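Local coordinates for protein ORF59 (PDB 3HSL) that serves as the accessory subunit of the viral DNA polymerase in lytic replication, raising its processivity, probably as a sliding clamp, at residues Ala34-Val39 with Arg89-Gly94; Ser55-Ala60 with Leu298-Leu303; Arg167-Leu172 with Leu274-Asn279; Gln194-Ser199 with Val252-Leu257. All blocks are in the same frame, centred on the assembly; numbering follows the deposited sequence.

Contact 1 (Ala34-Val39 with Arg89-Gly94); sequences ATKTGV and RNTSVG
Two torsions turn Asn-90 and Thr-91 onto the bend at Lys-36 to Gly-38. In Thr-91 the hydroxyl stands anti to the carbonyl carbon, beside the backbone N (chi1 -53°), and OG1 gives its hydrogen to Lys-36 O at 2.8 Å. The donor is tilted 31° from the carbonyl plane. The same hydroxyl also hydrogen-bonds with Thr-98 OG1. In Asn-90, CG is folded between the backbone N and the carbonyl carbon (chi1 63°), which brings it to 3.7 Å from Thr-35 O. A short, branched hydroxyl suits position 91 because it reaches the main chain without bulk; the Lys-36 side chain crosses it at a slant, with CG 3.9 Å from Thr-91 OG1.

The receiving main chain is a type I beta turn from Thr-35 to Gly-38, closed by Gly-38 N to Thr-35 O at 2.7 Å. Glycine fits the last position, where a CB would come up against Thr-35 O. Gly-38 O then accepts from Asn-90 N at 3.1 Å, the donor lying above the carbonyl plane. One residue on, Val-39 and Arg-89 form an antiparallel non-hydrogen-bonded pair, their side chains diverging; the guanidinium of Arg-89 leads off to a salt bridge with Asp-151.

The contact thus ties the exit of helix 18-35 and the start of strand 39-43 to the loop that follows strand 83-89. Thr-35 packs on strand 49-56, Asn-90 bonds through its backbone to His-99 of helix 99-103, and Ser-92 packs on Thr-142 of the second subunit.

Contact 2 (Ser55-Ala60 with Leu298-Leu303); sequences SSVGTA and LSVLLL
Ala-60 and Leu-303 meet through one backbone hydrogen bond, in which Leu-303 N donates to Ala-60 O at 2.9 Å. The bond is nearly straight at the hydrogen (163°), with the donor tilted 27° from the carbonyl plane. It falls just where strand 296-302 ends, so a main-chain pairing carries on past the last residue of the strand.

Apolar contacts accompany it. Ala-60 CB lies 3.8 Å from Leu-303 CB, and Leu-303 CB is also 3.5 Å from Ala-60 O, so the leucine's first carbon packs against both the methyl and the carbonyl. Its CG is turned anti to the carbonyl carbon (chi1 -66°) and stands 3.9 Å from Ala-60 O. Alanine suits this place because its single methyl lets the two backbones approach closely.

Residues 57-60 link strands 49-56 and 61-67 of a beta hairpin, and strand 61-67 is the one that pairs antiparallel with strand 296-302; Val-300 and Leu-301 lie on that last strand. Where the link leaves strand 49-56, its main chain stands farther off, and the contact passes to side chains.

There the second apolar group forms, less closely packed. Val-57 and Val-300 point toward each other, and Val-57 CG2 comes to 4.4 Å from Val-300 CG1. Both are buried, and beta-branched valines, compact and at home in extended chain, suit such facing positions. Helix 254-263 covers them, with Ala-259 and Leu-263 on Val-57 and Ala-260 on Val-300. The polar backbone of the link is served by the same helix: Val-57 O and Ala-60 N both hydrogen-bond to Ser-256 OG.

Contact 3 (Arg167-Leu172 with Leu274-Asn279); sequences RTTRLL and LIWHSN
Trp-276 lays its side chain against Thr-169 and Leu-171, and can be followed outward from the backbone. CB leaves the strand on the face of Thr-169, Leu-171 and Leu-274 and lies 4.0 Å from Thr-169 CB. Chi1 of -80° sets CG anti to the carbonyl carbon. The six-membered ring turns its edge to strand 169-172: CE3 has Thr-169 O in the ring plane at 3.5 Å and the methyl CG2 of Thr-169 at 3.9 Å. Next along the edge, CZ3 meets Leu-171 CB at 4.1 Å. Farther round, CZ2 packs against Val-198 CG1, and the indole also touches Val-200 of strand 195-201. A large, flat aromatic suits the place, since it can meet one strand edge-on while reaching another.

The two strands that carry these residues pair antiparallel, their short axes 4.7 Å apart and 171° from one direction to the other. Trp-276 N donates to Thr-169 O, an almost linear bond. Leu-171 and Leu-274 exchange two bonds, N to O each way, with both donors in the carbonyl planes. Their side chains lie together on the tryptophan face, Leu-171 CD2 being 4.3 Å from Leu-274 CD1. Between these bonded residues, Arg-170 and Ile-275 make a non-hydrogen-bonded pair and turn to the other face, where Arg-170 CB is 4.1 Å from Ile-275 CG2. The methyl CG2 of Thr-168 lies at the end of the pairing: chi1 of -58° leaves it anti to the backbone N, and it touches Ile-275 CG2 and Trp-276 O. Strand 282-288 flanks strand 270-276, with Glu-283 bonded to the backbone of Ile-275.

Contact 4 (Gln194-Ser199 with Val252-Leu257); sequences QTVTVS and VSLESL
Val-196 and Val-252 pair at an antiparallel strand junction that runs directly into a capped helix: strand 248-253 lies beside strand 195-201 and gives way to helix 254-263. The two valines exchange bonds, Val-196 N to Val-252 O at 2.7 Å and Val-252 N to Val-196 O at 2.9 Å, the second more bent (135° at the hydrogen). Thr-195 and Ser-253 follow as a non-hydrogen-bonded pair. The pairing then reaches past the strand, since Leu-254 N, the first amide of the helix, donates to Gln-194 O at 3.1 Å.

Ser-253 occupies the N-cap, a position that serine suits because its short hydroxyl can turn back to the helix end. Its OG accepts from Ser-256 N, but only weakly, at 3.5 Å; the stronger partner of this hydroxyl is Asp-193. The same carboxylate also takes Glu-255 N, so a negative group sits at the helix start, where it would be expected to interact favourably with the helix dipole.

On the face of Val-196 and Val-252 the packing is hydrocarbon. Val-198 CG2 is 4.3 Å from Val-252 CG2, two beta-branched side chains in loose contact. Leu-257, one helical turn on, brings CD2 to 4.4 Å from Val-196 CG2, and Leu-302 of strand 296-302 packs on Val-252 and Leu-257 alike. The Leu-254 side chain has CG anti to its backbone N (chi1 -178°) and meets the valine where the two side chains cross obliquely: Val-196 CG2 rests 3.5 Å from Leu-254 CB and 3.4 Å from Leu-254 CD1.

The four contacts are spread from the turn after helix 18-35 to strand 195-201. Contacts 1 and 3 are farthest apart, with centres 30 Å from each other on opposite sides of the chain's centre. Contact 2 lies between: its centre is 15 Å from contact 1, which it touches through Ser-55 OG and Ala-34 O, and 11 Å from contact 4, where Thr-59 OG1 meets Ser-253 OG. Contacts 3 and 4, centres 16 Å apart, touch through Trp-276 and Val-198. Along the chain, contacts 1 and 2 interlock, while contact 2 spans contact 3 and contact 3 spans contact 4. Strand 296-302 thus returns to the early hairpin and joins both halves of this clamp-family protein.

Contact 1 (Ala34-Val39 with Arg89-Gly94)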
loop_
_atom_site.group_PDB
_atom_site.type_symbol
_atom_site.label_atom_id
_atom_site.label_comp_id
_atom_site.label_asym_id
_atom_site.label_seq_id
_atom_site.Cartn_x
_atom_site.Cartn_y
_atom_site.Cartn_z
ATOM N N ALA A 34 -7.851 9.815 -2.353
ATOM C CA ALA A 34 -9.215 10.034 -2.826
ATOM C C ALA A 34 -9.547 9.179 -4.047
ATOM O O ALA A 34 -10.686 8.775 -4.221
ATOM C CB ALA A 34 -9.433 11.488 -3.156
ATOM N N THR A 35 -8.564 8.902 -4.892
ATOM C CA THR A 35 -8.814 8.121 -6.089
ATOM C C THR A 35 -8.476 6.624 -5.987
ATOM O O THR A 35 -8.747 5.857 -6.928
ATOM C CB THR A 35 -8.064 8.705 -7.295
ATOM O OG1 THR A 35 -6.678 8.775 -6.975
ATOM C CG2 THR A 35 -8.574 10.107 -7.652
ATOM N N LYS A 36 -7.897 6.193 -4.869
ATOM C CA LYS A 36 -7.539 4.789 -4.748
ATOM C C LYS A 36 -8.732 3.879 -5.108
ATOM O O LYS A 36 -8.584 2.918 -5.856
ATOM C CB LYS A 36 -6.994 4.489 -3.352
ATOM C CG LYS A 36 -6.367 3.118 -3.229
ATOM C CD LYS A 36 -5.850 2.882 -1.834
ATOM C CE LYS A 36 -5.235 1.487 -1.688
ATOM N NZ LYS A 36 -4.774 1.299 -0.276
ATOM N N THR A 37 -9.898 4.211 -4.559
ATOM C CA THR A 37 -11.173 3.521 -4.754
ATOM C C THR A 37 -11.944 4.030 -5.959
ATOM O O THR A 37 -13.134 3.731 -6.122
ATOM C CB THR A 37 -12.060 3.845 -3.561
ATOM O OG1 THR A 37 -11.542 3.164 -2.422
ATOM C CG2 THR A 37 -13.510 3.381 -3.797
ATOM N N GLY A 38 -11.272 4.801 -6.804
ATOM C CA GLY A 38 -11.926 5.374 -7.947
ATOM C C GLY A 38 -12.113 4.499 -9.148
ATOM O O GLY A 38 -11.948 3.267 -9.096
ATOM N N VAL A 39 -12.461 5.172 -10.244
ATOM C CA VAL A 39 -12.707 4.548 -11.526
ATOM C C VAL A 39 -11.775 5.158 -12.544
ATOM O O VAL A 39 -11.622 6.369 -12.577
ATOM C CB VAL A 39 -14.157 4.823 -11.965
ATOM C CG1 VAL A 39 -14.409 4.340 -13.372
ATOM C CG2 VAL A 39 -15.139 4.165 -10.993
ATOM N N ARG A 89 -12.615 0.026 -12.412
ATOM C CA ARG A 89 -12.131 0.518 -11.121
ATOM C C ARG A 89 -10.615 0.493 -11.107
ATOM O O ARG A 89 -10.055 -0.477 -11.628
ATOM C CB ARG A 89 -12.779 -0.297 -9.990
ATOM C CG ARG A 89 -12.651 -1.783 -10.160
ATOM C CD ARG A 89 -13.382 -2.626 -9.108
ATOM N NE ARG A 89 -14.839 -2.491 -9.141
ATOM C CZ ARG A 89 -15.701 -3.307 -8.507
ATOM N NH1 ARG A 89 -15.265 -4.338 -7.782
ATOM N NH2 ARG A 89 -17.016 -3.104 -8.595
ATOM N N ASN A 90 -9.917 1.507 -10.552
ATOM C CA ASN A 90 -8.446 1.340 -10.579
ATOM C C ASN A 90 -7.893 0.327 -9.614
ATOM O O ASN A 90 -6.797 -0.165 -9.812
ATOM C CB ASN A 90 -7.523 2.589 -10.745
ATOM C CG ASN A 90 -7.632 3.555 -9.634
ATOM O OD1 ASN A 90 -8.638 3.580 -8.960
ATOM N ND2 ASN A 90 -6.600 4.367 -9.430
ATOM N N THR A 91 -8.650 0.016 -8.576
ATOM C CA THR A 91 -8.235 -1.029 -7.651
ATOM C C THR A 91 -9.285 -2.153 -7.711
ATOM O O THR A 91 -10.325 -2.084 -7.058
ATOM C CB THR A 91 -8.033 -0.554 -6.188
ATOM O OG1 THR A 91 -7.147 0.580 -6.148
ATOM C CG2 THR A 91 -7.459 -1.701 -5.357
ATOM N N SER A 92 -8.994 -3.184 -8.502
ATOM C CA SER A 92 -9.863 -4.351 -8.679
ATOM C C SER A 92 -10.108 -4.928 -7.306
ATOM O O SER A 92 -9.238 -4.811 -6.456
ATOM C CB SER A 92 -9.120 -5.378 -9.512
ATOM O OG SER A 92 -8.601 -4.789 -10.693
ATOM N N VAL A 93 -11.258 -5.550 -7.055
ATOM C CA VAL A 93 -11.462 -6.086 -5.698
ATOM C C VAL A 93 -10.509 -7.237 -5.429
ATOM O O VAL A 93 -10.195 -8.018 -6.331
ATOM C CB VAL A 93 -12.976 -6.386 -5.275
ATOM C CG1 VAL A 93 -13.069 -7.079 -3.890
ATOM C CG2 VAL A 93 -13.811 -5.086 -5.255
ATOM N N GLY A 94 -10.062 -7.303 -4.172
ATOM C CA GLY A 94 -9.132 -8.313 -3.682
ATOM C C GLY A 94 -7.692 -7.974 -3.997
ATOM O O GLY A 94 -6.777 -8.346 -3.253
#

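Contact 2 (Ser55-Ala60 with Leu298-Leu303)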
loop_
_atom_site.group_PDB
_atom_site.type_symbol
_atom_site.label_atom_id
_atom_site.label_comp_id
_atom_site.label_asym_id
_atom_site.label_seq_id
_atom_site.Cartn_x
_atom_site.Cartn_y
_atom_site.Cartn_z
ATOM N N SER A 55 -13.819 9.532 -8.701
ATOM C CA SER A 55 -14.052 8.913 -7.404
ATOM C C SER A 55 -14.909 9.852 -6.595
ATOM O O SER A 55 -14.821 11.066 -6.745
ATOM C CB SER A 55 -12.757 8.633 -6.635
ATOM O OG SER A 55 -12.129 9.833 -6.216
ATOM N N SER A 56 -15.743 9.287 -5.734
ATOM C CA SER A 56 -16.594 10.090 -4.882
ATOM C C SER A 56 -15.708 10.818 -3.874
ATOM O O SER A 56 -14.562 10.429 -3.654
ATOM C CB SER A 56 -17.602 9.203 -4.172
ATOM O OG SER A 56 -16.892 8.213 -3.484
ATOM N N VAL A 57 -16.235 11.873 -3.269
ATOM C CA VAL A 57 -15.476 12.650 -2.302
ATOM C C VAL A 57 -16.455 13.049 -1.221
ATOM O O VAL A 57 -17.314 13.915 -1.428
ATOM C CB VAL A 57 -14.839 13.907 -2.955
ATOM C CG1 VAL A 57 -14.063 14.683 -1.964
ATOM C CG2 VAL A 57 -13.920 13.517 -4.050
ATOM N N GLY A 58 -16.330 12.416 -0.063
ATOM C CA GLY A 58 -17.238 12.703 1.033
ATOM C C GLY A 58 -18.606 12.172 0.665
ATOM O O GLY A 58 -18.722 11.301 -0.196
ATOM N N THR A 59 -19.653 12.686 1.300
ATOM C CA THR A 59 -20.989 12.171 1.005
ATOM C C THR A 59 -21.562 12.472 -0.396
ATOM O O THR A 59 -22.157 11.580 -1.003
ATOM C CB THR A 59 -22.010 12.492 2.120
ATOM O OG1 THR A 59 -22.113 13.909 2.288
ATOM C CG2 THR A 59 -21.579 11.845 3.450
ATOM N N ALA A 60 -21.399 13.686 -0.919
ATOM C CA ALA A 60 -21.965 13.986 -2.242
ATOM C C ALA A 60 -21.086 14.858 -3.137
ATOM O O ALA A 60 -21.420 15.999 -3.468
ATOM C CB ALA A 60 -23.371 14.584 -2.099
ATOM N N LEU A 298 -8.778 19.303 -13.417
ATOM C CA LEU A 298 -9.073 18.753 -12.105
ATOM C C LEU A 298 -10.210 19.521 -11.438
ATOM O O LEU A 298 -10.116 20.737 -11.249
ATOM C CB LEU A 298 -7.832 18.822 -11.207
ATOM C CG LEU A 298 -7.957 18.270 -9.770
ATOM C CD1 LEU A 298 -8.276 16.787 -9.790
ATOM C CD2 LEU A 298 -6.719 18.513 -8.909
ATOM N N SER A 299 -11.287 18.827 -11.079
ATOM C CA SER A 299 -12.387 19.510 -10.400
ATOM C C SER A 299 -13.198 18.515 -9.618
ATOM O O SER A 299 -13.002 17.324 -9.758
ATOM C CB SER A 299 -13.299 20.231 -11.388
ATOM O OG SER A 299 -14.043 19.299 -12.138
ATOM N N VAL A 300 -14.109 19.016 -8.794
ATOM C CA VAL A 300 -14.981 18.179 -7.989
ATOM C C VAL A 300 -16.378 18.766 -8.095
ATOM O O VAL A 300 -16.581 19.925 -7.802
ATOM C CB VAL A 300 -14.575 18.164 -6.498
ATOM C CG1 VAL A 300 -15.496 17.277 -5.723
ATOM C CG2 VAL A 300 -13.107 17.705 -6.297
ATOM N N LEU A 301 -17.339 17.963 -8.519
ATOM C CA LEU A 301 -18.715 18.403 -8.634
ATOM C C LEU A 301 -19.390 18.177 -7.296
ATOM O O LEU A 301 -19.427 17.044 -6.808
ATOM C CB LEU A 301 -19.431 17.587 -9.696
ATOM C CG LEU A 301 -18.784 17.638 -11.076
ATOM C CD1 LEU A 301 -19.542 16.807 -12.076
ATOM C CD2 LEU A 301 -18.675 19.064 -11.553
ATOM N N LEU A 302 -19.919 19.244 -6.696
ATOM C CA LEU A 302 -20.604 19.135 -5.409
ATOM C C LEU A 302 -22.076 19.003 -5.669
ATOM O O LEU A 302 -22.695 19.892 -6.263
ATOM C CB LEU A 302 -20.340 20.344 -4.517
ATOM C CG LEU A 302 -18.899 20.603 -4.098
ATOM C CD1 LEU A 302 -18.909 21.831 -3.222
ATOM C CD2 LEU A 302 -18.280 19.430 -3.351
ATOM N N LEU A 303 -22.639 17.894 -5.222
ATOM C CA LEU A 303 -24.055 17.648 -5.418
ATOM C C LEU A 303 -24.913 18.369 -4.406
ATOM O O LEU A 303 -24.568 18.481 -3.225
ATOM C CB LEU A 303 -24.341 16.152 -5.419
ATOM C CG LEU A 303 -23.710 15.424 -6.604
ATOM C CD1 LEU A 303 -23.684 13.916 -6.415
ATOM C CD2 LEU A 303 -24.433 15.818 -7.876
#

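Contact 3 (Arg167-Leu172 with Leu274-Asn279)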
loop_
_atom_site.group_PDB
_atom_site.type_symbol
_atom_site.label_atom_id
_atom_site.label_comp_id
_atom_site.label_asym_id
_atom_site.label_seq_id
_atom_site.Cartn_x
_atom_site.Cartn_y
_atom_site.Cartn_z
ATOM N N ARG A 167 -21.577 33.044 -19.529
ATOM C CA ARG A 167 -22.074 33.921 -18.421
ATOM C C ARG A 167 -22.188 33.395 -16.964
ATOM O O ARG A 167 -22.528 34.165 -16.057
ATOM C CB ARG A 167 -23.401 34.602 -18.821
ATOM C CG ARG A 167 -23.301 35.520 -20.044
ATOM C CD ARG A 167 -24.623 36.213 -20.367
ATOM N NE ARG A 167 -25.056 37.118 -19.304
ATOM C CZ ARG A 167 -26.176 37.836 -19.329
ATOM N NH1 ARG A 167 -27.002 37.765 -20.370
ATOM N NH2 ARG A 167 -26.472 38.629 -18.306
ATOM N N THR A 168 -21.907 32.108 -16.753
ATOM C CA THR A 168 -21.953 31.447 -15.435
ATOM C C THR A 168 -21.446 32.287 -14.252
ATOM O O THR A 168 -20.620 33.184 -14.409
ATOM C CB THR A 168 -21.129 30.112 -15.466
ATOM O OG1 THR A 168 -21.648 29.243 -16.481
ATOM C CG2 THR A 168 -21.185 29.395 -14.147
ATOM N N THR A 169 -21.966 31.966 -13.070
ATOM C CA THR A 169 -21.589 32.606 -11.824
ATOM C C THR A 169 -20.355 31.871 -11.327
ATOM O O THR A 169 -20.424 30.689 -11.005
ATOM C CB THR A 169 -22.718 32.482 -10.789
ATOM O OG1 THR A 169 -23.872 33.183 -11.266
ATOM C CG2 THR A 169 -22.313 33.069 -9.465
ATOM N N ARG A 170 -19.225 32.564 -11.266
ATOM C CA ARG A 170 -18.003 31.926 -10.801
ATOM C C ARG A 170 -17.219 32.857 -9.892
ATOM O O ARG A 170 -17.329 34.078 -9.996
ATOM C CB ARG A 170 -17.158 31.389 -11.978
ATOM C CG ARG A 170 -16.445 32.422 -12.826
ATOM C CD ARG A 170 -15.814 31.830 -14.076
ATOM N NE ARG A 170 -16.811 31.515 -15.104
ATOM C CZ ARG A 170 -17.237 32.383 -16.037
ATOM N NH1 ARG A 170 -16.765 33.625 -16.090
ATOM N NH2 ARG A 170 -18.145 32.013 -16.931
ATOM N N LEU A 171 -16.432 32.250 -9.004
ATOM C CA LEU A 171 -15.616 32.951 -8.016
ATOM C C LEU A 171 -14.187 32.411 -7.901
ATOM O O LEU A 171 -13.982 31.194 -7.893
ATOM C CB LEU A 171 -16.280 32.816 -6.648
ATOM C CG LEU A 171 -15.572 33.401 -5.423
ATOM C CD1 LEU A 171 -15.509 34.931 -5.481
ATOM C CD2 LEU A 171 -16.258 32.956 -4.152
ATOM N N LEU A 172 -13.211 33.323 -7.811
ATOM C CA LEU A 172 -11.795 32.959 -7.660
ATOM C C LEU A 172 -11.192 33.730 -6.493
ATOM O O LEU A 172 -11.007 34.948 -6.566
ATOM C CB LEU A 172 -10.998 33.207 -8.934
ATOM C CG LEU A 172 -9.531 32.772 -8.836
ATOM C CD1 LEU A 172 -9.385 31.305 -8.473
ATOM C CD2 LEU A 172 -8.803 33.066 -10.122
ATOM N N LEU A 274 -14.575 28.340 -7.564
ATOM C CA LEU A 274 -15.941 27.854 -7.421
ATOM C C LEU A 274 -16.774 28.295 -8.603
ATOM O O LEU A 274 -16.680 29.442 -9.022
ATOM C CB LEU A 274 -16.591 28.396 -6.155
ATOM C CG LEU A 274 -15.873 28.222 -4.820
ATOM C CD1 LEU A 274 -16.798 28.697 -3.696
ATOM C CD2 LEU A 274 -15.486 26.779 -4.594
ATOM N N ILE A 275 -17.589 27.387 -9.143
ATOM C CA ILE A 275 -18.442 27.706 -10.281
ATOM C C ILE A 275 -19.843 27.179 -9.972
ATOM O O ILE A 275 -19.996 26.039 -9.535
ATOM C CB ILE A 275 -17.961 27.007 -11.572
ATOM C CG1 ILE A 275 -16.427 26.931 -11.642
ATOM C CG2 ILE A 275 -18.592 27.642 -12.790
ATOM C CD1 ILE A 275 -15.877 26.114 -12.802
ATOM N N TRP A 276 -20.856 28.013 -10.200
ATOM C CA TRP A 276 -22.248 27.648 -9.981
ATOM C C TRP A 276 -22.901 27.350 -11.303
ATOM O O TRP A 276 -23.235 28.262 -12.065
ATOM C CB TRP A 276 -23.042 28.757 -9.274
ATOM C CG TRP A 276 -22.852 28.837 -7.808
ATOM C CD1 TRP A 276 -23.680 28.320 -6.850
ATOM C CD2 TRP A 276 -21.772 29.464 -7.110
ATOM N NE1 TRP A 276 -23.181 28.588 -5.596
ATOM C CE2 TRP A 276 -22.011 29.290 -5.729
ATOM C CE3 TRP A 276 -20.621 30.162 -7.518
ATOM C CZ2 TRP A 276 -21.149 29.784 -4.759
ATOM C CZ3 TRP A 276 -19.763 30.652 -6.555
ATOM C CH2 TRP A 276 -20.030 30.462 -5.188
ATOM N N HIS A 277 -23.085 26.069 -11.577
ATOM C CA HIS A 277 -23.707 25.668 -12.822
ATOM C C HIS A 277 -25.216 25.804 -12.799
ATOM O O HIS A 277 -25.872 25.624 -11.764
ATOM C CB HIS A 277 -23.290 24.255 -13.207
ATOM C CG HIS A 277 -21.833 24.133 -13.474
ATOM N ND1 HIS A 277 -21.278 24.438 -14.697
ATOM C CD2 HIS A 277 -20.809 23.742 -12.680
ATOM C CE1 HIS A 277 -19.973 24.241 -14.647
ATOM N NE2 HIS A 277 -19.664 23.818 -13.432
ATOM N N SER A 278 -25.752 26.129 -13.967
ATOM C CA SER A 278 -27.182 26.288 -14.162
ATOM C C SER A 278 -27.936 25.051 -13.646
ATOM O O SER A 278 -29.070 25.161 -13.155
ATOM C CB SER A 278 -27.462 26.495 -15.657
ATOM O OG SER A 278 -28.850 26.556 -15.926
ATOM N N ASN A 279 -27.294 23.885 -13.761
ATOM C CA ASN A 279 -27.890 22.621 -13.334
ATOM C C ASN A 279 -27.678 22.200 -11.863
ATOM O O ASN A 279 -27.160 21.115 -11.605
ATOM C CB ASN A 279 -27.522 21.491 -14.325
ATOM C CG ASN A 279 -26.002 21.258 -14.464
ATOM O OD1 ASN A 279 -25.569 20.534 -15.360
ATOM N ND2 ASN A 279 -25.201 21.862 -13.586
#

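Contact 4 (Gln194-Ser199 with Val252-Leu257)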
loop_
_atom_site.group_PDB
_atom_site.type_symbol
_atom_site.label_atom_id
_atom_site.label_comp_id
_atom_site.label_asym_id
_atom_site.label_seq_id
_atom_site.Cartn_x
_atom_site.Cartn_y
_atom_site.Cartn_z
ATOM N N GLN A 194 -22.566 17.878 7.815
ATOM C CA GLN A 194 -23.607 18.877 7.854
ATOM C C GLN A 194 -23.751 19.410 6.440
ATOM O O GLN A 194 -22.900 19.155 5.589
ATOM C CB GLN A 194 -23.183 20.020 8.777
ATOM C CG GLN A 194 -22.586 19.567 10.102
ATOM C CD GLN A 194 -22.268 20.721 11.036
ATOM O OE1 GLN A 194 -21.114 20.922 11.410
ATOM N NE2 GLN A 194 -23.290 21.488 11.412
ATOM N N THR A 195 -24.824 20.149 6.178
ATOM C CA THR A 195 -24.977 20.705 4.850
ATOM C C THR A 195 -24.545 22.176 4.999
ATOM O O THR A 195 -24.937 22.841 5.955
ATOM C CB THR A 195 -26.432 20.607 4.301
ATOM O OG1 THR A 195 -27.201 21.734 4.705
ATOM C CG2 THR A 195 -27.113 19.293 4.690
ATOM N N VAL A 196 -23.739 22.675 4.065
ATOM C CA VAL A 196 -23.303 24.061 4.122
ATOM C C VAL A 196 -24.028 24.756 2.994
ATOM O O VAL A 196 -24.063 24.234 1.879
ATOM C CB VAL A 196 -21.832 24.227 3.773
ATOM C CG1 VAL A 196 -21.354 25.584 4.269
ATOM C CG2 VAL A 196 -21.004 23.160 4.419
ATOM N N THR A 197 -24.614 25.922 3.250
ATOM C CA THR A 197 -25.259 26.601 2.156
ATOM C C THR A 197 -24.220 27.651 1.733
ATOM O O THR A 197 -23.652 28.324 2.576
ATOM C CB THR A 197 -26.611 27.208 2.527
ATOM O OG1 THR A 197 -26.408 28.424 3.239
ATOM C CG2 THR A 197 -27.450 26.243 3.360
ATOM N N VAL A 198 -23.982 27.772 0.428
ATOM C CA VAL A 198 -23.030 28.707 -0.160
ATOM C C VAL A 198 -23.889 29.597 -1.037
ATOM O O VAL A 198 -24.609 29.101 -1.885
ATOM C CB VAL A 198 -22.053 27.962 -1.079
ATOM C CG1 VAL A 198 -20.898 28.862 -1.513
ATOM C CG2 VAL A 198 -21.474 26.725 -0.373
ATOM N N SER A 199 -23.846 30.904 -0.866
ATOM C CA SER A 199 -24.681 31.742 -1.715
ATOM C C SER A 199 -23.887 32.889 -2.290
ATOM O O SER A 199 -22.812 33.217 -1.788
ATOM C CB SER A 199 -25.918 32.256 -0.977
ATOM O OG SER A 199 -25.550 33.068 0.105
ATOM N N VAL A 252 -24.454 22.231 -0.164
ATOM C CA VAL A 252 -23.647 21.059 -0.392
ATOM C C VAL A 252 -23.115 20.431 0.885
ATOM O O VAL A 252 -23.254 21.002 1.984
ATOM C CB VAL A 252 -22.441 21.456 -1.256
ATOM C CG1 VAL A 252 -22.919 22.157 -2.521
ATOM C CG2 VAL A 252 -21.542 22.380 -0.485
ATOM N N SER A 253 -22.508 19.252 0.730
ATOM C CA SER A 253 -21.929 18.536 1.856
ATOM C C SER A 253 -20.638 19.172 2.318
ATOM O O SER A 253 -19.747 19.434 1.501
ATOM C CB SER A 253 -21.615 17.110 1.471
ATOM O OG SER A 253 -20.831 16.524 2.489
ATOM N N LEU A 254 -20.546 19.414 3.627
ATOM C CA LEU A 254 -19.361 20.005 4.239
ATOM C C LEU A 254 -18.114 19.168 4.018
ATOM O O LEU A 254 -17.082 19.732 3.668
ATOM C CB LEU A 254 -19.557 20.240 5.732
ATOM C CG LEU A 254 -18.395 20.913 6.483
ATOM C CD1 LEU A 254 -18.031 22.290 5.913
ATOM C CD2 LEU A 254 -18.698 21.015 7.962
ATOM N N GLU A 255 -18.197 17.843 4.217
ATOM C CA GLU A 255 -17.040 16.961 3.988
ATOM C C GLU A 255 -16.574 17.114 2.557
ATOM O O GLU A 255 -15.375 17.278 2.299
ATOM C CB GLU A 255 -17.353 15.480 4.183
ATOM C CG GLU A 255 -17.706 14.997 5.592
ATOM C CD GLU A 255 -17.909 13.471 5.631
ATOM O OE1 GLU A 255 -17.448 12.775 4.674
ATOM O OE2 GLU A 255 -18.526 12.991 6.622
ATOM N N SER A 256 -17.527 17.058 1.630
ATOM C CA SER A 256 -17.196 17.196 0.222
ATOM C C SER A 256 -16.535 18.538 -0.064
ATOM O O SER A 256 -15.605 18.606 -0.852
ATOM C CB SER A 256 -18.426 16.997 -0.659
ATOM O OG SER A 256 -18.899 15.662 -0.561
ATOM N N LEU A 257 -17.009 19.599 0.579
ATOM C CA LEU A 257 -16.459 20.923 0.343
ATOM C C LEU A 257 -15.012 21.023 0.803
ATOM O O LEU A 257 -14.172 21.490 0.050
ATOM C CB LEU A 257 -17.349 22.009 0.960
ATOM C CG LEU A 257 -16.966 23.487 0.772
ATOM C CD1 LEU A 257 -16.743 23.864 -0.691
ATOM C CD2 LEU A 257 -18.011 24.391 1.378
#